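O-ureido-L-serine synthase (Streptomyces lavendulae, PDB 3X44) makes O-ureido-L-serine from O-acetyl-L-serine and hydroxyurea in D-cycloserine biosynthesis, using pyridoxal 5'-phosphate, and also forms L-cysteine from sulfide. Local coordinates at residues 260-263 with 264-268; 290-293 with 294-298. The protein carries 1 engineered substitution. All coordinates share one frame; numbering follows the deposited sequence.

How the contacts relate
Both contacts are local and buried, beside the pyridoxal end of PUS. Contact 1 joins the loop after helix 244-257 to the first turn of helix 264-278; contact 2 lies in the loop that leaves strand 285-290. Backbone links, Gly263 N to Asp292 O and Phe261 O to Gly294 N, probably hydrogen bonds, bring the two loops side by side. Their chemistry differs: contact 1 relies on small apolar residues, backbone bonds and one serine hydroxyl, whereas contact 2 gathers a carboxylate, a phenol, a guanidinium and a threonine hydroxyl. Each reaches the second subunit, contact 1 by apolar packing, contact 2 also through salt bridges.

Contact 1 of 2, residues 260-263 with 264-268; sequences IFAG and ISAGA. With PUS ((E)-O-(carbamoylamino)-N-({3-hydroxy-2-methyl-5-[(phosphonooxy)methyl]pyridin-4-yl}methylidene)-L-serine), chain C.
Ala262 CB and Ala266 CB press together at 3.3 Å, closer than two methyl groups usually come, where the incoming loop meets the first turn of the helix. Ala266 CB is also 3.3 Å from Gly263 O, so this one methyl rests against both the loop carbonyl and the loop side chain. Gly263 is the N-cap: its carbonyl accepts the amide of the first full turn, Gly267 N to Gly263 O at 3.1 Å. The next bond in the ladder, Ala268 N to Ile264 O, follows at 2.9 Å. This loop-to-helix start is part of the cofactor site of a fold type II pyridoxal phosphate enzyme, in which a serine or threonine characteristically faces the pyridine nitrogen. Here Ser265 does so, donating from OG to PUS N1 at 2.7 Å, a geometry consistent with an unprotonated N1. The serine hydroxyl sits between the backbone N and the carbonyl carbon (chi1 72°), which turns it off the helix toward the ring and also brings Ser265 OG to 3.4 Å from PUS C2A, the ring methyl. The Ile264 side chain packs on Ala247 of helix 244-257 and on Tyr297. On the loop side, Ala262 O accepts from Ser251 OG of that same helix.

Contact 2 of 2, residues 290-293 with 294-298; sequences LPDT and GERYL. With PUS ((E)-O-(carbamoylamino)-N-({3-hydroxy-2-methyl-5-[(phosphonooxy)methyl]pyridin-4-yl}methylidene)-L-serine), chain C.
Asp292 and Tyr297 meet because their first torsions aim them at each other: the aspartate CG stands between backbone N and carbonyl carbon (chi1 67°), and the ring leaves Tyr297 beside its backbone N (chi1 -62°). The side chains approach from opposite directions, and Tyr297 OH donates to Asp292 OD2 at 2.4 Å, so short that the length is doubtful; Arg101 NH2 also hydrogen-bonds the phenol oxygen. The carboxylate and ring planes lie 71° apart, with the aspartate at the ring's edge. Thr293 O lies at the same rim, in plane, 3.2 Å from Tyr297 CE2. Asp292 OD2 is gripped a second time by Asn73 ND2, and is 3.3 Å from PUS C2A, while Pro291 CB comes to 3.1 Å from PUS N1; this places the loop at the pyridine end of the ligand pocket. Thr293 starts an ST turn: OG1 accepts Glu295 N at 3.0 Å in a nearly straight bond. A water 2.6 Å from Thr293 OG1 donates to Glu295 OE2. Thr293 CG2 lies over one face of the Arg296 guanidinium, offset toward its rim. Arg296 hydrogen-bonds through NH1 to Asn73 OD1 and through NH2 to Gly39 O, and NH2 makes a salt bridge to Glu295 OE2 of the second subunit, mirrored by the reciprocal pair. Leu290, ending strand 285-290, packs with Pro291 on helix 264-278; Arg296 and Leu298 lie on helix 99-107.

Contact 1 of 2, residues 260-263 with 264-268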
ATOM      1  N   ILE A 260      -3.805  -9.706  19.588  1.00 19.59           N
ATOM      2  CA  ILE A 260      -4.340  -8.381  19.271  1.00 21.87           C
ATOM      3  C   ILE A 260      -4.720  -7.704  20.587  1.00 22.74           C
ATOM      4  O   ILE A 260      -5.645  -8.132  21.279  1.00 23.01           O
ATOM      5  CB  ILE A 260      -5.572  -8.471  18.348  1.00 20.35           C
ATOM      6  CG1 ILE A 260      -5.183  -9.160  17.038  1.00 21.76           C
ATOM      7  CG2 ILE A 260      -6.092  -7.068  18.029  1.00 22.65           C
ATOM      8  CD1 ILE A 260      -6.361  -9.587  16.192  1.00 18.74           C
ATOM      9  N   PHE A 261      -3.974  -6.654  20.925  1.00 22.72           N
ATOM     10  CA  PHE A 261      -4.163  -5.905  22.161  1.00 22.36           C
ATOM     11  C   PHE A 261      -4.961  -4.628  21.913  1.00 20.28           C
ATOM     12  O   PHE A 261      -4.441  -3.659  21.368  1.00 16.94           O
ATOM     13  CB  PHE A 261      -2.792  -5.562  22.751  1.00 21.49           C
ATOM     14  CG  PHE A 261      -2.852  -5.011  24.141  1.00 22.08           C
ATOM     15  CD1 PHE A 261      -3.667  -5.603  25.103  1.00 18.51           C
ATOM     16  CD2 PHE A 261      -2.089  -3.899  24.492  1.00 19.92           C
ATOM     17  CE1 PHE A 261      -3.723  -5.097  26.392  1.00 20.04           C
ATOM     18  CE2 PHE A 261      -2.136  -3.383  25.780  1.00 19.96           C
ATOM     19  CZ  PHE A 261      -2.956  -3.982  26.735  1.00 19.31           C
ATOM     20  N   ALA A 262      -6.219  -4.631  22.344  1.00 18.45           N
ATOM     21  CA  ALA A 262      -7.108  -3.493  22.132  1.00 19.35           C
ATOM     22  C   ALA A 262      -7.825  -3.041  23.399  1.00 20.04           C
ATOM     23  O   ALA A 262      -7.754  -3.698  24.437  1.00 24.05           O
ATOM     24  CB  ALA A 262      -8.124  -3.844  21.049  1.00 18.47           C
ATOM     25  N   GLY A 263      -8.531  -1.918  23.302  1.00 21.32           N
ATOM     26  CA  GLY A 263      -9.238  -1.386  24.457  1.00 20.37           C
ATOM     27  C   GLY A 263     -10.518  -2.112  24.841  1.00 17.94           C
ATOM     28  O   GLY A 263     -10.825  -3.178  24.312  1.00 18.91           O
ATOM     29  N   ILE A 264     -11.264  -1.520  25.770  1.00 16.11           N
ATOM     30  CA  ILE A 264     -12.511  -2.101  26.248  1.00 16.03           C
ATOM     31  C   ILE A 264     -13.596  -2.109  25.192  1.00 17.58           C
ATOM     32  O   ILE A 264     -14.207  -3.144  24.939  1.00 18.89           O
ATOM     33  CB  ILE A 264     -13.050  -1.361  27.480  1.00 16.94           C
ATOM     34  CG1 ILE A 264     -11.894  -0.903  28.367  1.00 15.08           C
ATOM     35  CG2 ILE A 264     -13.984  -2.269  28.258  1.00 16.64           C
ATOM     36  CD1 ILE A 264     -11.161  -2.047  29.067  1.00 19.54           C
ATOM     37  N   SER A 265     -13.836  -0.958  24.570  1.00 18.21           N
ATOM     38  CA  SER A 265     -14.857  -0.877  23.536  1.00 20.47           C
ATOM     39  C   SER A 265     -14.544  -1.890  22.448  1.00 18.60           C
ATOM     40  O   SER A 265     -15.447  -2.408  21.794  1.00 18.39           O
ATOM     41  CB  SER A 265     -14.924   0.535  22.939  1.00 18.72           C
ATOM     42  OG  SER A 265     -13.799   0.816  22.133  1.00 15.72           O
ATOM     43  N   ALA A 266     -13.260  -2.175  22.265  1.00 17.53           N
ATOM     44  CA  ALA A 266     -12.842  -3.141  21.261  1.00 20.77           C
ATOM     45  C   ALA A 266     -13.307  -4.529  21.693  1.00 20.76           C
ATOM     46  O   ALA A 266     -13.858  -5.292  20.892  1.00 22.44           O
ATOM     47  CB  ALA A 266     -11.328  -3.112  21.096  1.00 22.17           C
ATOM     48  N   GLY A 267     -13.089  -4.853  22.961  1.00 19.75           N
ATOM     49  CA  GLY A 267     -13.521  -6.146  23.454  1.00 20.48           C
ATOM     50  C   GLY A 267     -15.033  -6.262  23.380  1.00 20.84           C
ATOM     51  O   GLY A 267     -15.582  -7.353  23.205  1.00 18.11           O
ATOM     52  N   ALA A 268     -15.713  -5.125  23.506  1.00 18.92           N
ATOM     53  CA  ALA A 268     -17.172  -5.109  23.463  1.00 19.68           C
ATOM     54  C   ALA A 268     -17.697  -5.528  22.096  1.00 18.95           C
ATOM     55  O   ALA A 268     -18.511  -6.445  21.999  1.00 19.48           O
ATOM     56  CB  ALA A 268     -17.696  -3.712  23.825  1.00 18.57           C
TER
HETATM   57  N   PUS C 400     -14.232   8.594  21.667  1.00 20.82           N
HETATM   58  CA  PUS C 400     -14.591  10.069  21.634  1.00 22.23           C
HETATM   59  CB  PUS C 400     -16.047  10.321  22.165  1.00 21.18           C
HETATM   60  OG  PUS C 400     -16.172   9.825  23.574  1.00 24.28           O
HETATM   61  ND  PUS C 400     -17.115  10.622  24.325  1.00 25.49           N
HETATM   62  CE  PUS C 400     -18.176  10.025  24.913  1.00 24.50           C
HETATM   63  NZ2 PUS C 400     -18.585   8.811  24.499  1.00 23.66           N
HETATM   64  OZ1 PUS C 400     -18.753  10.572  25.797  1.00 25.91           O
HETATM   65  C   PUS C 400     -13.581  10.843  22.509  1.00 22.51           C
HETATM   66  O   PUS C 400     -12.510  10.355  22.742  1.00 22.53           O
HETATM   67  OT  PUS C 400     -13.864  11.931  22.952  1.00 22.02           O
HETATM   68  C2  PUS C 400     -13.311   4.249  21.899  1.00 15.85           C
HETATM   69  C3  PUS C 400     -13.483   5.706  21.757  1.00 15.79           C
HETATM   70  C4  PUS C 400     -14.651   6.214  21.027  1.00 17.56           C
HETATM   71  C5  PUS C 400     -15.591   5.252  20.440  1.00 19.05           C
HETATM   72  C6  PUS C 400     -15.327   3.816  20.626  1.00 16.00           C
HETATM   73  C2A PUS C 400     -12.151   3.693  22.675  1.00 16.63           C
HETATM   74  C4A PUS C 400     -14.980   7.690  21.012  1.00 19.39           C
HETATM   75  C5A PUS C 400     -16.816   5.710  19.664  1.00 15.90           C
HETATM   76  N1  PUS C 400     -14.228   3.386  21.336  1.00 18.81           N
HETATM   77  O3  PUS C 400     -12.548   6.548  22.238  1.00 17.29           O
HETATM   78  O1P PUS C 400     -17.273   8.487  18.490  1.00 16.14           O
HETATM   79  O2P PUS C 400     -17.140   7.411  16.390  1.00 15.48           O
HETATM   80  O3P PUS C 400     -18.778   6.720  17.967  1.00 17.15           O
HETATM   81  O4P PUS C 400     -16.430   6.235  18.349  1.00 16.71           O
HETATM   82  P   PUS C 400     -17.411   7.217  17.803  1.00 17.48           P

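Contact 2 of 2, residues 290-293 with 294-298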
ATOM      1  N   LEU A 290     -12.275  -2.170  16.254  1.00 18.40           N
ATOM      2  CA  LEU A 290     -11.420  -2.147  17.438  1.00 18.47           C
ATOM      3  C   LEU A 290     -10.895  -0.707  17.418  1.00 20.57           C
ATOM      4  O   LEU A 290      -9.902  -0.393  16.753  1.00 19.11           O
ATOM      5  CB  LEU A 290     -10.260  -3.144  17.309  1.00 19.02           C
ATOM      6  CG  LEU A 290     -10.544  -4.583  16.851  1.00 19.25           C
ATOM      7  CD1 LEU A 290      -9.290  -5.414  17.084  1.00 21.16           C
ATOM      8  CD2 LEU A 290     -11.738  -5.181  17.595  1.00 16.73           C
ATOM      9  N   PRO A 291     -11.584   0.191  18.132  1.00 20.94           N
ATOM     10  CA  PRO A 291     -11.248   1.618  18.222  1.00 20.14           C
ATOM     11  C   PRO A 291      -9.858   2.049  18.660  1.00 20.09           C
ATOM     12  O   PRO A 291      -9.326   3.022  18.125  1.00 21.93           O
ATOM     13  CB  PRO A 291     -12.340   2.181  19.131  1.00 18.51           C
ATOM     14  CG  PRO A 291     -13.503   1.216  18.939  1.00 17.95           C
ATOM     15  CD  PRO A 291     -12.805  -0.118  18.899  1.00 19.86           C
ATOM     16  N   ASP A 292      -9.259   1.350  19.615  1.00 19.52           N
ATOM     17  CA  ASP A 292      -7.943   1.764  20.070  1.00 19.70           C
ATOM     18  C   ASP A 292      -7.061   0.657  20.630  1.00 21.97           C
ATOM     19  O   ASP A 292      -7.470  -0.503  20.730  1.00 21.32           O
ATOM     20  CB  ASP A 292      -8.081   2.891  21.106  1.00 19.29           C
ATOM     21  CG  ASP A 292      -8.742   2.434  22.405  1.00 21.03           C
ATOM     22  OD1 ASP A 292      -9.057   1.230  22.547  1.00 21.05           O
ATOM     23  OD2 ASP A 292      -8.942   3.299  23.289  1.00 19.28           O
ATOM     24  N   THR A 293      -5.837   1.042  20.978  1.00 18.24           N
ATOM     25  CA  THR A 293      -4.853   0.123  21.534  1.00 18.58           C
ATOM     26  C   THR A 293      -5.187  -0.123  22.993  1.00 19.27           C
ATOM     27  O   THR A 293      -5.770   0.733  23.658  1.00 20.72           O
ATOM     28  CB  THR A 293      -3.435   0.728  21.462  1.00 17.88           C
ATOM     29  OG1 THR A 293      -2.531  -0.060  22.244  1.00 21.38           O
ATOM     30  CG2 THR A 293      -3.442   2.156  22.000  1.00 16.72           C
ATOM     31  N   GLY A 294      -4.825  -1.294  23.495  1.00 16.20           N
ATOM     32  CA  GLY A 294      -5.082  -1.577  24.894  1.00 16.95           C
ATOM     33  C   GLY A 294      -4.062  -0.906  25.810  1.00 14.10           C
ATOM     34  O   GLY A 294      -4.243  -0.875  27.020  1.00 13.86           O
ATOM     35  N   GLU A 295      -2.995  -0.355  25.240  1.00 17.48           N
ATOM     36  CA  GLU A 295      -1.945   0.279  26.042  1.00 16.51           C
ATOM     37  C   GLU A 295      -2.343   1.501  26.880  1.00 18.89           C
ATOM     38  O   GLU A 295      -1.581   1.927  27.746  1.00 18.91           O
ATOM     39  CB  GLU A 295      -0.741   0.632  25.159  1.00 17.61           C
ATOM     40  CG  GLU A 295       0.613   0.326  25.824  1.00 19.63           C
ATOM     41  CD  GLU A 295       1.779   0.292  24.842  1.00 21.83           C
ATOM     42  OE1 GLU A 295       2.914   0.605  25.259  1.00 21.55           O
ATOM     43  OE2 GLU A 295       1.567  -0.048  23.657  1.00 24.23           O
ATOM     44  N   ARG A 296      -3.511   2.087  26.635  1.00 20.70           N
ATOM     45  CA  ARG A 296      -3.914   3.223  27.464  1.00 20.41           C
ATOM     46  C   ARG A 296      -4.925   2.765  28.516  1.00 20.20           C
ATOM     47  O   ARG A 296      -5.685   3.565  29.062  1.00 20.30           O
ATOM     48  CB  ARG A 296      -4.485   4.380  26.613  1.00 19.58           C
ATOM     49  CG  ARG A 296      -5.531   4.025  25.560  1.00 15.59           C
ATOM     50  CD  ARG A 296      -5.569   5.087  24.461  1.00 17.87           C
ATOM     51  NE  ARG A 296      -4.268   5.247  23.808  1.00 14.87           N
ATOM     52  CZ  ARG A 296      -4.078   5.828  22.622  1.00 17.26           C
ATOM     53  NH1 ARG A 296      -5.106   6.315  21.933  1.00 14.05           N
ATOM     54  NH2 ARG A 296      -2.850   5.912  22.117  1.00 19.15           N
ATOM     55  N   TYR A 297      -4.897   1.468  28.816  1.00 19.03           N
ATOM     56  CA  TYR A 297      -5.804   0.867  29.784  1.00 19.89           C
ATOM     57  C   TYR A 297      -5.069   0.077  30.864  1.00 21.54           C
ATOM     58  O   TYR A 297      -5.688  -0.647  31.646  1.00 22.39           O
ATOM     59  CB  TYR A 297      -6.788  -0.056  29.058  1.00 18.39           C
ATOM     60  CG  TYR A 297      -7.657   0.673  28.062  1.00 20.17           C
ATOM     61  CD1 TYR A 297      -8.917   1.145  28.428  1.00 18.66           C
ATOM     62  CD2 TYR A 297      -7.207   0.916  26.766  1.00 16.82           C
ATOM     63  CE1 TYR A 297      -9.709   1.845  27.528  1.00 20.57           C
ATOM     64  CE2 TYR A 297      -7.988   1.611  25.864  1.00 19.35           C
ATOM     65  CZ  TYR A 297      -9.242   2.077  26.246  1.00 20.12           C
ATOM     66  OH  TYR A 297     -10.024   2.765  25.343  1.00 15.31           O
ATOM     67  N   LEU A 298      -3.748   0.223  30.906  1.00 21.16           N
ATOM     68  CA  LEU A 298      -2.933  -0.479  31.884  1.00 22.17           C
ATOM     69  C   LEU A 298      -3.417  -0.241  33.310  1.00 21.17           C
ATOM     70  O   LEU A 298      -3.323  -1.127  34.157  1.00 21.32           O
ATOM     71  CB  LEU A 298      -1.473  -0.029  31.782  1.00 22.05           C
ATOM     72  CG  LEU A 298      -0.613  -0.509  30.612  1.00 26.06           C
ATOM     73  CD1 LEU A 298       0.835  -0.559  31.063  1.00 23.63           C
ATOM     74  CD2 LEU A 298      -1.068  -1.868  30.135  1.00 26.41           C
TER
HETATM   75  N   PUS C 400     -14.232   8.594  21.667  1.00 20.82           N
HETATM   76  CA  PUS C 400     -14.591  10.069  21.634  1.00 22.23           C
HETATM   77  CB  PUS C 400     -16.047  10.321  22.165  1.00 21.18           C
HETATM   78  OG  PUS C 400     -16.172   9.825  23.574  1.00 24.28           O
HETATM   79  ND  PUS C 400     -17.115  10.622  24.325  1.00 25.49           N
HETATM   80  CE  PUS C 400     -18.176  10.025  24.913  1.00 24.50           C
HETATM   81  NZ2 PUS C 400     -18.585   8.811  24.499  1.00 23.66           N
HETATM   82  OZ1 PUS C 400     -18.753  10.572  25.797  1.00 25.91           O
HETATM   83  C   PUS C 400     -13.581  10.843  22.509  1.00 22.51           C
HETATM   84  O   PUS C 400     -12.510  10.355  22.742  1.00 22.53           O
HETATM   85  OT  PUS C 400     -13.864  11.931  22.952  1.00 22.02           O
HETATM   86  C2  PUS C 400     -13.311   4.249  21.899  1.00 15.85           C
HETATM   87  C3  PUS C 400     -13.483   5.706  21.757  1.00 15.79           C
HETATM   88  C4  PUS C 400     -14.651   6.214  21.027  1.00 17.56           C
HETATM   89  C5  PUS C 400     -15.591   5.252  20.440  1.00 19.05           C
HETATM   90  C6  PUS C 400     -15.327   3.816  20.626  1.00 16.00           C
HETATM   91  C2A PUS C 400     -12.151   3.693  22.675  1.00 16.63           C
HETATM   92  C4A PUS C 400     -14.980   7.690  21.012  1.00 19.39           C
HETATM   93  C5A PUS C 400     -16.816   5.710  19.664  1.00 15.90           C
HETATM   94  N1  PUS C 400     -14.228   3.386  21.336  1.00 18.81           N
HETATM   95  O3  PUS C 400     -12.548   6.548  22.238  1.00 17.29           O
HETATM   96  O1P PUS C 400     -17.273   8.487  18.490  1.00 16.14           O
HETATM   97  O2P PUS C 400     -17.140   7.411  16.390  1.00 15.48           O
HETATM   98  O3P PUS C 400     -18.778   6.720  17.967  1.00 17.15           O
HETATM   99  O4P PUS C 400     -16.430   6.235  18.349  1.00 16.71           O
HETATM  100  P   PUS C 400     -17.411   7.217  17.803  1.00 17.48           P
HETATM  101  O   HOH W   1      -0.245   1.128  21.634  1.00 29.01           O